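PDB 3EU8: putative glucoamylase from Bacteroides fragilis NCTC 9343, which is of unproven function but probably acts as a glycoside hydrolase, perhaps of glucoamylase type, built on an alpha/alpha six-hairpin fold. Local coordinates for residues G70-L75 with L142-Q147; C205-I210 with Q262-G267; L290-Y295 with H325-R330. All blocks are in the same frame, centred on the assembly; numbering follows the deposited sequence.

Contact 1 (G70-L75 with L142-Q147)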
ATOM      1  N   GLY A  70      -6.226  -4.519   1.718  1.00 22.05           N
ATOM      2  CA  GLY A  70      -6.876  -5.765   1.962  1.00 20.13           C
ATOM      3  C   GLY A  70      -8.110  -6.035   1.137  1.00 20.29           C
ATOM      4  O   GLY A  70      -8.307  -7.159   0.696  1.00 21.49           O
ATOM      5  N   ILE A  71      -8.959  -5.019   0.940  1.00 24.25           N
ATOM      6  CA  ILE A  71     -10.179  -5.211   0.143  1.00 23.78           C
ATOM      7  C   ILE A  71      -9.818  -5.460  -1.286  1.00 23.93           C
ATOM      8  O   ILE A  71     -10.545  -6.179  -1.960  1.00 22.70           O
ATOM      9  CB  ILE A  71     -11.226  -4.044   0.207  1.00 26.71           C
ATOM     10  CG1 ILE A  71     -10.718  -2.764  -0.417  1.00 31.19           C
ATOM     11  CG2 ILE A  71     -11.660  -3.757   1.613  1.00 28.18           C
ATOM     12  CD1 ILE A  71     -11.769  -1.664  -0.391  1.00 37.85           C
HETATM   13  N   MSE A  72      -8.684  -4.900  -1.741  1.00 19.27           N
HETATM   14  CA  MSE A  72      -8.143  -5.274  -3.055  1.00 21.86           C
HETATM   15  C   MSE A  72      -7.611  -6.713  -3.110  1.00 20.73           C
HETATM   16  O   MSE A  72      -7.812  -7.399  -4.117  1.00 19.68           O
HETATM   17  CB  MSE A  72      -7.020  -4.322  -3.510  1.00 20.38           C
HETATM   18  CG  MSE A  72      -7.419  -2.863  -3.649  1.00 19.32           C
HETATM   19 SE   MSE A  72      -5.921  -1.634  -3.985  0.75 18.13          SE
HETATM   20  CE  MSE A  72      -6.415  -1.247  -5.577  1.00 16.29           C
ATOM     21  N   ALA A  73      -6.904  -7.148  -2.071  1.00 19.26           N
ATOM     22  CA  ALA A  73      -6.508  -8.569  -1.989  1.00 20.77           C
ATOM     23  C   ALA A  73      -7.728  -9.459  -2.021  1.00 19.83           C
ATOM     24  O   ALA A  73      -7.690 -10.507  -2.633  1.00 18.82           O
ATOM     25  CB  ALA A  73      -5.678  -8.860  -0.734  1.00 18.74           C
ATOM     26  N   ILE A  74      -8.806  -9.040  -1.352  1.00 21.96           N
ATOM     27  CA  ILE A  74     -10.056  -9.834  -1.312  1.00 23.80           C
ATOM     28  C   ILE A  74     -10.721  -9.870  -2.693  1.00 23.47           C
ATOM     29  O   ILE A  74     -11.200 -10.929  -3.102  1.00 26.60           O
ATOM     30  CB  ILE A  74     -11.034  -9.342  -0.241  1.00 21.61           C
ATOM     31  CG1 ILE A  74     -10.478  -9.704   1.158  1.00 24.72           C
ATOM     32  CG2 ILE A  74     -12.446  -9.970  -0.423  1.00 20.12           C
ATOM     33  CD1 ILE A  74     -11.135  -8.930   2.307  1.00 22.62           C
ATOM     34  N   LEU A  75     -10.749  -8.747  -3.396  1.00 23.72           N
ATOM     35  CA  LEU A  75     -11.191  -8.712  -4.824  1.00 25.88           C
ATOM     36  C   LEU A  75     -10.485  -9.744  -5.679  1.00 24.80           C
ATOM     37  O   LEU A  75     -11.141 -10.510  -6.432  1.00 23.61           O
ATOM     38  CB  LEU A  75     -10.922  -7.358  -5.485  1.00 24.64           C
ATOM     39  CG  LEU A  75     -11.951  -6.272  -5.282  1.00 30.88           C
ATOM     40  CD1 LEU A  75     -11.474  -4.945  -5.867  1.00 21.64           C
ATOM     41  CD2 LEU A  75     -13.315  -6.701  -5.806  1.00 24.82           C
ATOM     42  N   LEU A 142     -11.454   0.921  -2.391  1.00 22.73           N
ATOM     43  CA  LEU A 142     -12.927   1.002  -2.501  1.00 22.41           C
ATOM     44  C   LEU A 142     -13.418   1.338  -3.892  1.00 21.03           C
ATOM     45  O   LEU A 142     -14.408   0.795  -4.353  1.00 18.98           O
ATOM     46  CB  LEU A 142     -13.478   2.023  -1.518  1.00 23.75           C
ATOM     47  CG  LEU A 142     -13.541   1.609  -0.046  1.00 20.63           C
ATOM     48  CD1 LEU A 142     -14.027   2.808   0.812  1.00 17.91           C
ATOM     49  CD2 LEU A 142     -14.449   0.385   0.203  1.00 19.15           C
ATOM     50  N   LEU A 143     -12.720   2.225  -4.579  1.00 22.95           N
ATOM     51  CA  LEU A 143     -13.086   2.542  -5.986  1.00 22.63           C
ATOM     52  C   LEU A 143     -12.879   1.351  -6.966  1.00 21.65           C
ATOM     53  O   LEU A 143     -13.572   1.237  -7.959  1.00 21.14           O
ATOM     54  CB  LEU A 143     -12.341   3.817  -6.466  1.00 24.84           C
ATOM     55  CG  LEU A 143     -12.663   5.168  -5.779  1.00 25.12           C
ATOM     56  CD1 LEU A 143     -11.873   6.280  -6.471  1.00 24.45           C
ATOM     57  CD2 LEU A 143     -14.156   5.481  -5.733  1.00 22.27           C
ATOM     58  N   ALA A 144     -11.923   0.473  -6.674  1.00 22.62           N
ATOM     59  CA  ALA A 144     -11.716  -0.761  -7.465  1.00 18.62           C
ATOM     60  C   ALA A 144     -12.904  -1.733  -7.256  1.00 20.24           C
ATOM     61  O   ALA A 144     -13.398  -2.303  -8.191  1.00 22.02           O
ATOM     62  CB  ALA A 144     -10.395  -1.421  -7.075  1.00 15.20           C
ATOM     63  N   VAL A 145     -13.352  -1.887  -6.026  1.00 18.65           N
ATOM     64  CA  VAL A 145     -14.533  -2.715  -5.694  1.00 21.70           C
ATOM     65  C   VAL A 145     -15.753  -2.159  -6.348  1.00 21.48           C
ATOM     66  O   VAL A 145     -16.476  -2.914  -6.938  1.00 23.80           O
ATOM     67  CB  VAL A 145     -14.799  -2.799  -4.195  1.00 20.05           C
ATOM     68  CG1 VAL A 145     -16.014  -3.688  -3.885  1.00 17.84           C
ATOM     69  CG2 VAL A 145     -13.526  -3.295  -3.477  1.00 17.78           C
ATOM     70  N   HIS A 146     -15.944  -0.834  -6.304  1.00 23.21           N
ATOM     71  CA  HIS A 146     -17.044  -0.183  -7.043  1.00 22.29           C
ATOM     72  C   HIS A 146     -17.081  -0.604  -8.521  1.00 23.28           C
ATOM     73  O   HIS A 146     -18.131  -1.049  -9.047  1.00 24.20           O
ATOM     74  CB  HIS A 146     -16.936   1.335  -6.954  1.00 21.85           C
ATOM     75  CG  HIS A 146     -18.038   2.063  -7.678  1.00 23.91           C
ATOM     76  ND1 HIS A 146     -17.999   2.340  -9.031  1.00 21.45           N
ATOM     77  CD2 HIS A 146     -19.210   2.566  -7.226  1.00 20.88           C
ATOM     78  CE1 HIS A 146     -19.116   2.958  -9.377  1.00 25.87           C
ATOM     79  NE2 HIS A 146     -19.870   3.094  -8.303  1.00 20.89           N
ATOM     80  N   GLN A 147     -15.947  -0.468  -9.200  1.00 21.84           N
ATOM     81  CA  GLN A 147     -15.866  -0.871 -10.611  1.00 22.01           C
ATOM     82  C   GLN A 147     -16.068  -2.378 -10.832  1.00 20.44           C
ATOM     83  O   GLN A 147     -16.694  -2.768 -11.789  1.00 21.34           O
ATOM     84  CB  GLN A 147     -14.537  -0.411 -11.238  1.00 22.03           C
ATOM     85  CG  GLN A 147     -14.401   1.143 -11.316  1.00 23.83           C
ATOM     86  CD  GLN A 147     -15.553   1.814 -12.036  1.00 23.16           C
ATOM     87  OE1 GLN A 147     -16.548   2.285 -11.410  1.00 21.28           O
ATOM     88  NE2 GLN A 147     -15.448   1.854 -13.367  1.00 17.37           N
TER
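Ile71 and Leu142 meet methyl to methyl, where helix 64-79 runs beside helix 132-149 in roughly the same direction. The short axes come within 9.2 Å and diverge by 29°. Leu142 starts its side chain away from the partner helix, but its CD2 branch returns to lie 3.4 Å from Ile71 CD1, tighter than ordinary van der Waals contact. The same CD1 also presses against the backbone, 3.3 Å from Leu142 N. Ile71 reaches this far because its CG1 sits between the backbone N and the carbonyl carbon (chi1 66°) and the chain is then extended, carrying CD1 straight across the gap.

Two residues on, the short Ala144 faces helix 64-79 directly. Its CB takes Leu75 CD1 at 3.9 Å and, more loosely, the terminal CE of the selenomethionine Met72 at 4.3 Å, and this small side chain thus meets two longer ones. Val145 follows with CG2, anti to the carbonyl carbon, as the branch that reaches both Ile71 and Leu75: it lies 3.9 Å from Ile71 CD1, whose side chain it crosses at about a right angle, and 3.6 Å from Leu75 CD1. All six touching residues are buried, and no hydrogen bond joins the two segments; the seam is held by apolar side-chain contacts.

This near-parallel pairing is consistent with two helices of the same layer of an alpha/alpha six-hairpin barrel. Helix 85-101 packs against the seam through Ile95 on Ile71, Leu99 on Leu142 and Met92 on Val145, and helix 154-169 adds Ile163 against Leu142 and Val145. Helix 406-412 brings Leu407 to Met72 and Leu75, and Leu410 to Ala144.

Contact 2 (C205-I210 with Q262-G267)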
ATOM      1  N   CYS A 205       2.749   9.204  -1.209  1.00 21.20           N
ATOM      2  CA  CYS A 205       1.418   9.845  -1.150  1.00 22.22           C
ATOM      3  C   CYS A 205       0.786  10.333  -2.437  1.00 21.83           C
ATOM      4  O   CYS A 205      -0.164  11.100  -2.360  1.00 24.33           O
ATOM      5  CB  CYS A 205       1.492  11.035  -0.169  1.00 22.00           C
ATOM      6  SG  CYS A 205       2.017  10.549   1.477  1.00 24.81           S
ATOM      7  N   LEU A 206       1.330   9.969  -3.614  1.00 22.06           N
ATOM      8  CA  LEU A 206       0.823  10.498  -4.887  1.00 20.64           C
ATOM      9  C   LEU A 206      -0.684  10.289  -5.071  1.00 23.08           C
ATOM     10  O   LEU A 206      -1.415  11.186  -5.557  1.00 21.60           O
ATOM     11  CB  LEU A 206       1.576   9.882  -6.065  1.00 20.42           C
ATOM     12  CG  LEU A 206       1.189  10.276  -7.509  1.00 23.34           C
ATOM     13  CD1 LEU A 206       1.234  11.777  -7.749  1.00 16.33           C
ATOM     14  CD2 LEU A 206       2.106   9.557  -8.509  1.00 18.37           C
ATOM     15  N   ILE A 207      -1.146   9.092  -4.711  1.00 24.30           N
ATOM     16  CA  ILE A 207      -2.539   8.707  -4.959  1.00 23.81           C
ATOM     17  C   ILE A 207      -3.490   9.656  -4.234  1.00 23.26           C
ATOM     18  O   ILE A 207      -4.579   9.911  -4.722  1.00 23.00           O
ATOM     19  CB  ILE A 207      -2.821   7.191  -4.611  1.00 22.11           C
ATOM     20  CG1 ILE A 207      -4.063   6.666  -5.356  1.00 22.38           C
ATOM     21  CG2 ILE A 207      -2.930   6.944  -3.096  1.00 20.83           C
ATOM     22  CD1 ILE A 207      -3.898   6.711  -6.912  1.00 19.98           C
HETATM   23  N   MSE A 208      -3.063  10.193  -3.088  1.00 24.25           N
HETATM   24  CA  MSE A 208      -3.852  11.228  -2.374  1.00 25.96           C
HETATM   25  C   MSE A 208      -4.187  12.442  -3.236  1.00 24.67           C
HETATM   26  O   MSE A 208      -5.330  12.889  -3.259  1.00 24.33           O
HETATM   27  CB  MSE A 208      -3.088  11.751  -1.139  1.00 26.92           C
HETATM   28  CG  MSE A 208      -3.931  12.709  -0.273  1.00 22.05           C
HETATM   29 SE   MSE A 208      -3.056  13.291   1.304  0.75 16.85          SE
HETATM   30  CE  MSE A 208      -1.627  14.409   0.404  1.00 12.62           C
ATOM     31  N   TYR A 209      -3.163  12.987  -3.894  1.00 26.06           N
ATOM     32  CA  TYR A 209      -3.326  14.130  -4.798  1.00 24.21           C
ATOM     33  C   TYR A 209      -4.199  13.791  -5.982  1.00 22.82           C
ATOM     34  O   TYR A 209      -5.081  14.580  -6.339  1.00 20.64           O
ATOM     35  CB  TYR A 209      -1.961  14.711  -5.240  1.00 25.56           C
ATOM     36  CG  TYR A 209      -1.397  15.650  -4.196  1.00 23.29           C
ATOM     37  CD1 TYR A 209      -1.717  17.011  -4.197  1.00 19.66           C
ATOM     38  CD2 TYR A 209      -0.564  15.173  -3.187  1.00 21.38           C
ATOM     39  CE1 TYR A 209      -1.211  17.905  -3.198  1.00 20.01           C
ATOM     40  CE2 TYR A 209      -0.066  16.033  -2.198  1.00 25.97           C
ATOM     41  CZ  TYR A 209      -0.391  17.403  -2.220  1.00 19.67           C
ATOM     42  OH  TYR A 209       0.104  18.203  -1.245  1.00 20.19           O
ATOM     43  N   ILE A 210      -3.962  12.615  -6.570  1.00 22.30           N
ATOM     44  CA  ILE A 210      -4.778  12.120  -7.688  1.00 23.94           C
ATOM     45  C   ILE A 210      -6.270  11.943  -7.351  1.00 23.17           C
ATOM     46  O   ILE A 210      -7.138  12.308  -8.153  1.00 21.61           O
ATOM     47  CB  ILE A 210      -4.195  10.814  -8.298  1.00 24.52           C
ATOM     48  CG1 ILE A 210      -2.980  11.178  -9.172  1.00 25.70           C
ATOM     49  CG2 ILE A 210      -5.266  10.092  -9.197  1.00 21.25           C
ATOM     50  CD1 ILE A 210      -2.046  10.084  -9.455  1.00 24.62           C
ATOM     51  N   GLN A 262       5.329   1.558  -4.392  1.00 21.85           N
ATOM     52  CA  GLN A 262       4.300   0.527  -4.382  1.00 19.85           C
ATOM     53  C   GLN A 262       2.872   0.990  -3.976  1.00 19.52           C
ATOM     54  O   GLN A 262       1.912   0.702  -4.667  1.00 20.56           O
ATOM     55  CB  GLN A 262       4.790  -0.603  -3.476  1.00 20.26           C
ATOM     56  CG  GLN A 262       6.090  -1.246  -3.959  1.00 16.71           C
ATOM     57  CD  GLN A 262       6.747  -2.174  -2.975  1.00 17.62           C
ATOM     58  OE1 GLN A 262       6.369  -2.233  -1.799  1.00 22.99           O
ATOM     59  NE2 GLN A 262       7.759  -2.925  -3.454  1.00 16.87           N
ATOM     60  N   TYR A 263       2.723   1.695  -2.868  1.00 21.48           N
ATOM     61  CA  TYR A 263       1.376   1.968  -2.315  1.00 20.61           C
ATOM     62  C   TYR A 263       0.452   2.746  -3.250  1.00 21.57           C
ATOM     63  O   TYR A 263      -0.753   2.446  -3.335  1.00 23.77           O
ATOM     64  CB  TYR A 263       1.488   2.711  -0.994  1.00 22.04           C
ATOM     65  CG  TYR A 263       1.919   1.938   0.235  1.00 23.08           C
ATOM     66  CD1 TYR A 263       2.468   0.662   0.149  1.00 23.10           C
ATOM     67  CD2 TYR A 263       1.802   2.522   1.512  1.00 25.51           C
ATOM     68  CE1 TYR A 263       2.862  -0.031   1.278  1.00 20.82           C
ATOM     69  CE2 TYR A 263       2.185   1.820   2.679  1.00 19.79           C
ATOM     70  CZ  TYR A 263       2.726   0.552   2.545  1.00 24.12           C
ATOM     71  OH  TYR A 263       3.155  -0.145   3.628  1.00 21.64           O
ATOM     72  N   SER A 264       1.005   3.760  -3.925  1.00 21.87           N
ATOM     73  CA  SER A 264       0.243   4.634  -4.817  1.00 21.34           C
ATOM     74  C   SER A 264       0.065   4.008  -6.198  1.00 21.53           C
ATOM     75  O   SER A 264      -0.583   4.616  -7.063  1.00 20.85           O
ATOM     76  CB  SER A 264       0.894   6.026  -4.961  1.00 20.35           C
ATOM     77  OG  SER A 264       0.798   6.830  -3.763  1.00 17.53           O
ATOM     78  N   PHE A 265       0.614   2.798  -6.387  1.00 21.51           N
ATOM     79  CA  PHE A 265       0.582   2.090  -7.670  1.00 19.90           C
ATOM     80  C   PHE A 265      -0.128   0.718  -7.613  1.00 18.99           C
ATOM     81  O   PHE A 265      -0.001  -0.120  -8.520  1.00 18.08           O
ATOM     82  CB  PHE A 265       2.018   2.010  -8.249  1.00 21.07           C
ATOM     83  CG  PHE A 265       2.587   3.386  -8.601  1.00 16.30           C
ATOM     84  CD1 PHE A 265       2.038   4.124  -9.629  1.00 19.09           C
ATOM     85  CD2 PHE A 265       3.567   3.961  -7.837  1.00 24.33           C
ATOM     86  CE1 PHE A 265       2.509   5.390  -9.939  1.00 19.27           C
ATOM     87  CE2 PHE A 265       4.027   5.230  -8.127  1.00 21.25           C
ATOM     88  CZ  PHE A 265       3.511   5.937  -9.178  1.00 22.50           C
ATOM     89  N   LEU A 266      -0.893   0.504  -6.557  1.00 20.35           N
ATOM     90  CA  LEU A 266      -1.725  -0.692  -6.424  1.00 19.44           C
ATOM     91  C   LEU A 266      -2.943  -0.657  -7.404  1.00 21.42           C
ATOM     92  O   LEU A 266      -3.329  -1.683  -8.014  1.00 19.48           O
ATOM     93  CB  LEU A 266      -2.190  -0.782  -4.958  1.00 21.63           C
ATOM     94  CG  LEU A 266      -1.104  -1.093  -3.917  1.00 23.11           C
ATOM     95  CD1 LEU A 266      -1.773  -1.380  -2.586  1.00 18.84           C
ATOM     96  CD2 LEU A 266      -0.203  -2.303  -4.333  1.00 16.80           C
ATOM     97  N   GLY A 267      -3.561   0.529  -7.501  1.00 21.75           N
ATOM     98  CA  GLY A 267      -4.655   0.806  -8.432  1.00 21.97           C
ATOM     99  C   GLY A 267      -4.227   1.723  -9.572  1.00 20.33           C
ATOM    100  O   GLY A 267      -4.543   1.486 -10.740  1.00 20.64           O
TER
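The Phe265 ring presents its far carbon, CZ, to Leu206 CD2 at 3.9 Å, and the methyl comes to the ring obliquely. Tyr347 also touches the Phe265 side chain, while Tyr225 and Trp229 of helix 222-229 pack on Leu206, so the leucine has aromatic neighbours in both the loop and that helix. Leu206 CG is anti to the backbone N (chi1 179°), which swings the branch out to the phenylalanine.

Ser264 OG accepts a nearly straight hydrogen bond from Ile207 N, 3.1 Å long with an N-H...O angle of 166°. Leu206 N is almost as near to Ser264 OG, at 3.2 Å, but its angle is too poor for a bond. Ile207 also packs on Phe137 and Gln140 of helix 132-149, and Gln140 bonds Tyr263 O and Gly267 N, so that helix joins both segments.

Ser264 OG is also hydrogen-bonded to Glu204 O, to which it must be the donor. One buried hydroxyl therefore both gives and receives, supplying an acceptor to an amide in the first turn of helix 206-214 and tying the loop containing Ser264 to the chain just ahead of that helix.

Contact 3 (L290-Y295 with H325-R330)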
ATOM      1  N   LEU A 290      15.527  -1.228  -8.210  1.00 20.92           N
ATOM      2  CA  LEU A 290      16.871  -1.677  -8.561  1.00 19.82           C
ATOM      3  C   LEU A 290      17.983  -1.045  -7.692  1.00 20.20           C
ATOM      4  O   LEU A 290      18.988  -1.716  -7.419  1.00 19.55           O
ATOM      5  CB  LEU A 290      17.146  -1.481 -10.059  1.00 18.75           C
ATOM      6  CG  LEU A 290      16.302  -2.294 -11.081  1.00 23.83           C
ATOM      7  CD1 LEU A 290      16.620  -1.834 -12.563  1.00 15.38           C
ATOM      8  CD2 LEU A 290      16.480  -3.796 -10.961  1.00 18.29           C
ATOM      9  N   VAL A 291      17.800   0.209  -7.253  1.00 19.61           N
ATOM     10  CA  VAL A 291      18.689   0.872  -6.272  1.00 19.83           C
ATOM     11  C   VAL A 291      18.710   0.093  -4.944  1.00 21.16           C
ATOM     12  O   VAL A 291      19.759  -0.103  -4.327  1.00 20.47           O
ATOM     13  CB  VAL A 291      18.197   2.302  -5.965  1.00 21.17           C
ATOM     14  CG1 VAL A 291      18.828   2.871  -4.706  1.00 22.31           C
ATOM     15  CG2 VAL A 291      18.409   3.180  -7.143  1.00 14.66           C
ATOM     16  N   ASN A 292      17.524  -0.335  -4.522  1.00 21.90           N
ATOM     17  CA  ASN A 292      17.341  -1.111  -3.314  1.00 22.96           C
ATOM     18  C   ASN A 292      18.084  -2.443  -3.454  1.00 23.24           C
ATOM     19  O   ASN A 292      18.876  -2.819  -2.590  1.00 24.63           O
ATOM     20  CB  ASN A 292      15.826  -1.349  -3.073  1.00 21.66           C
ATOM     21  CG  ASN A 292      15.495  -1.688  -1.617  1.00 22.60           C
ATOM     22  OD1 ASN A 292      15.700  -2.802  -1.172  1.00 20.31           O
ATOM     23  ND2 ASN A 292      14.962  -0.717  -0.884  1.00 24.46           N
ATOM     24  N   ARG A 293      17.819  -3.150  -4.549  1.00 22.70           N
ATOM     25  CA  ARG A 293      18.475  -4.416  -4.841  1.00 21.71           C
ATOM     26  C   ARG A 293      19.996  -4.262  -4.874  1.00 21.94           C
ATOM     27  O   ARG A 293      20.728  -5.076  -4.309  1.00 22.98           O
ATOM     28  CB  ARG A 293      17.983  -4.907  -6.175  1.00 21.61           C
ATOM     29  CG  ARG A 293      18.643  -6.140  -6.660  1.00 23.24           C
ATOM     30  CD  ARG A 293      18.043  -6.554  -7.975  1.00 23.65           C
ATOM     31  NE  ARG A 293      18.692  -7.773  -8.456  1.00 22.29           N
ATOM     32  CZ  ARG A 293      19.799  -7.823  -9.201  1.00 26.05           C
ATOM     33  NH1 ARG A 293      20.458  -6.733  -9.571  1.00 23.02           N
ATOM     34  NH2 ARG A 293      20.273  -9.004  -9.553  1.00 26.90           N
ATOM     35  N   GLU A 294      20.460  -3.207  -5.531  1.00 23.01           N
ATOM     36  CA  GLU A 294      21.873  -2.980  -5.677  1.00 21.39           C
ATOM     37  C   GLU A 294      22.546  -2.741  -4.336  1.00 21.03           C
ATOM     38  O   GLU A 294      23.614  -3.304  -4.086  1.00 22.15           O
ATOM     39  CB  GLU A 294      22.161  -1.824  -6.621  1.00 23.03           C
ATOM     40  CG  GLU A 294      23.576  -1.864  -7.180  1.00 28.16           C
ATOM     41  CD  GLU A 294      23.854  -3.085  -8.083  1.00 31.28           C
ATOM     42  OE1 GLU A 294      22.911  -3.664  -8.684  1.00 30.80           O
ATOM     43  OE2 GLU A 294      25.032  -3.483  -8.173  1.00 41.97           O
ATOM     44  N   TYR A 295      21.941  -1.929  -3.474  1.00 19.36           N
ATOM     45  CA  TYR A 295      22.529  -1.677  -2.149  1.00 21.02           C
ATOM     46  C   TYR A 295      22.698  -2.983  -1.366  1.00 23.12           C
ATOM     47  O   TYR A 295      23.718  -3.186  -0.729  1.00 22.53           O
ATOM     48  CB  TYR A 295      21.716  -0.666  -1.348  1.00 21.55           C
ATOM     49  CG  TYR A 295      22.147  -0.622   0.090  1.00 22.93           C
ATOM     50  CD1 TYR A 295      21.630  -1.517   1.020  1.00 22.46           C
ATOM     51  CD2 TYR A 295      23.115   0.279   0.515  1.00 18.34           C
ATOM     52  CE1 TYR A 295      22.076  -1.516   2.331  1.00 26.44           C
ATOM     53  CE2 TYR A 295      23.530   0.295   1.810  1.00 17.99           C
ATOM     54  CZ  TYR A 295      23.025  -0.586   2.712  1.00 21.04           C
ATOM     55  OH  TYR A 295      23.498  -0.556   4.012  1.00 21.05           O
ATOM     56  N   HIS A 325      13.511   1.095   7.271  1.00 25.95           N
ATOM     57  CA  HIS A 325      14.706   0.631   6.577  1.00 23.70           C
ATOM     58  C   HIS A 325      14.744   1.123   5.117  1.00 23.06           C
ATOM     59  O   HIS A 325      13.719   1.237   4.451  1.00 23.20           O
ATOM     60  CB  HIS A 325      14.835  -0.874   6.581  1.00 24.19           C
ATOM     61  CG  HIS A 325      14.499  -1.522   7.884  1.00 26.18           C
ATOM     62  ND1 HIS A 325      13.300  -2.184   8.089  1.00 19.73           N
ATOM     63  CD2 HIS A 325      15.208  -1.637   9.037  1.00 21.59           C
ATOM     64  CE1 HIS A 325      13.297  -2.690   9.314  1.00 24.55           C
ATOM     65  NE2 HIS A 325      14.435  -2.372   9.909  1.00 21.77           N
ATOM     66  N   GLY A 326      15.945   1.367   4.619  1.00 22.32           N
ATOM     67  CA  GLY A 326      16.127   1.845   3.238  1.00 23.73           C
ATOM     68  C   GLY A 326      17.536   1.612   2.754  1.00 22.84           C
ATOM     69  O   GLY A 326      18.432   1.270   3.561  1.00 23.03           O
ATOM     70  N   PRO A 327      17.757   1.765   1.428  1.00 23.26           N
ATOM     71  CA  PRO A 327      19.072   1.433   0.849  1.00 22.53           C
ATOM     72  C   PRO A 327      20.128   2.547   1.063  1.00 23.87           C
ATOM     73  O   PRO A 327      20.592   3.201   0.103  1.00 25.19           O
ATOM     74  CB  PRO A 327      18.745   1.224  -0.615  1.00 21.60           C
ATOM     75  CG  PRO A 327      17.631   2.196  -0.877  1.00 23.26           C
ATOM     76  CD  PRO A 327      16.817   2.246   0.403  1.00 21.73           C
ATOM     77  N   LEU A 328      20.460   2.754   2.333  1.00 24.41           N
ATOM     78  CA  LEU A 328      21.469   3.699   2.793  1.00 24.48           C
ATOM     79  C   LEU A 328      22.005   3.113   4.104  1.00 24.93           C
ATOM     80  O   LEU A 328      21.218   2.643   4.912  1.00 24.09           O
ATOM     81  CB  LEU A 328      20.857   5.094   3.054  1.00 24.92           C
ATOM     82  CG  LEU A 328      21.853   6.218   3.446  1.00 24.06           C
ATOM     83  CD1 LEU A 328      22.897   6.584   2.318  1.00 18.57           C
ATOM     84  CD2 LEU A 328      21.079   7.433   3.879  1.00 19.45           C
ATOM     85  N   GLU A 329      23.322   3.112   4.306  1.00 26.22           N
ATOM     86  CA  GLU A 329      23.921   2.461   5.497  1.00 26.48           C
ATOM     87  C   GLU A 329      23.235   2.847   6.823  1.00 27.12           C
ATOM     88  O   GLU A 329      22.911   1.985   7.655  1.00 27.58           O
ATOM     89  CB  GLU A 329      25.418   2.768   5.572  1.00 25.17           C
ATOM     90  CG  GLU A 329      26.236   1.899   4.679  1.00 29.75           C
ATOM     91  CD  GLU A 329      27.757   2.063   4.859  1.00 29.79           C
ATOM     92  OE1 GLU A 329      28.244   2.191   5.995  1.00 33.11           O
ATOM     93  OE2 GLU A 329      28.474   2.014   3.844  1.00 29.04           O
ATOM     94  N   ARG A 330      23.013   4.149   6.979  1.00 26.83           N
ATOM     95  CA  ARG A 330      22.283   4.754   8.087  1.00 27.81           C
ATOM     96  C   ARG A 330      20.970   4.050   8.405  1.00 27.44           C
ATOM     97  O   ARG A 330      20.591   3.921   9.573  1.00 25.72           O
ATOM     98  CB  ARG A 330      21.981   6.202   7.693  1.00 29.98           C
ATOM     99  CG  ARG A 330      21.571   7.143   8.791  1.00 34.48           C
ATOM    100  CD  ARG A 330      21.175   8.502   8.190  1.00 40.45           C
ATOM    101  NE  ARG A 330      19.977   8.403   7.367  1.00 47.27           N
TER
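An inverse gamma turn centred on Pro327, in the loop between strand 321-324 and helix 338-342, packs against one side of helix 281-298 through Tyr295, Asn292 and Val291. The turn is closed by the bond from Leu328 N to Gly326 O, 2.8 Å long. Tyr295 forms the larger part of the helix's side: its CG is anti to the backbone N (chi1 168°), which lays the ring along the loop. One face receives the peptide between Pro327 and Leu328, with Pro327 C 3.8 Å above the ring plane and displaced toward the rim. At the base of the ring Tyr295 CB touches Pro327 CB at 3.6 Å; at its tip Tyr295 OH lies 3.4 Å from Glu329 CA.

The proline ring is met from the preceding turn as well. Asn292 ND2 approaches Pro327 CD at 3.7 Å, and Val291 CG1 stands 4.1 Å from Pro327 CG, both side chains crossing the proline at about a right angle.

No hydrogen bond joins the two segments. The polar ends that border the contact are instead satisfied from outside it, Asn292 OD1 by Leu313 N and Tyr295 OH by Asp332 OD2. Cohesion thus rests on van der Waals contact between a proline, a peptide group and one face of the tyrosine ring, while the bond to Asp332 helps fix the far end of that ring.

Contacts 1 and 2 are neighbours, with centres 15 Å apart. They are joined by the selenomethionine Met72, whose SE lies 3.9 Å from Leu266 CB and whose CE lies 3.9 Å from Gly267 N. The loop of contact 2 thus also packs on helix 64-79 of contact 1. Contact 3 stands apart: its centre is 22 Å from that of contact 2, with nearest atoms about 8 Å apart, and 31 Å from contact 1, across the centre of the chain. The potassium ion is bound separately, at Ser11 and Thr14. With no catalytic residue identified, no contact can be placed at the active site; ethanediols near Ile71 and Cys205, probably from the crystallisation liquor, might mark pockets.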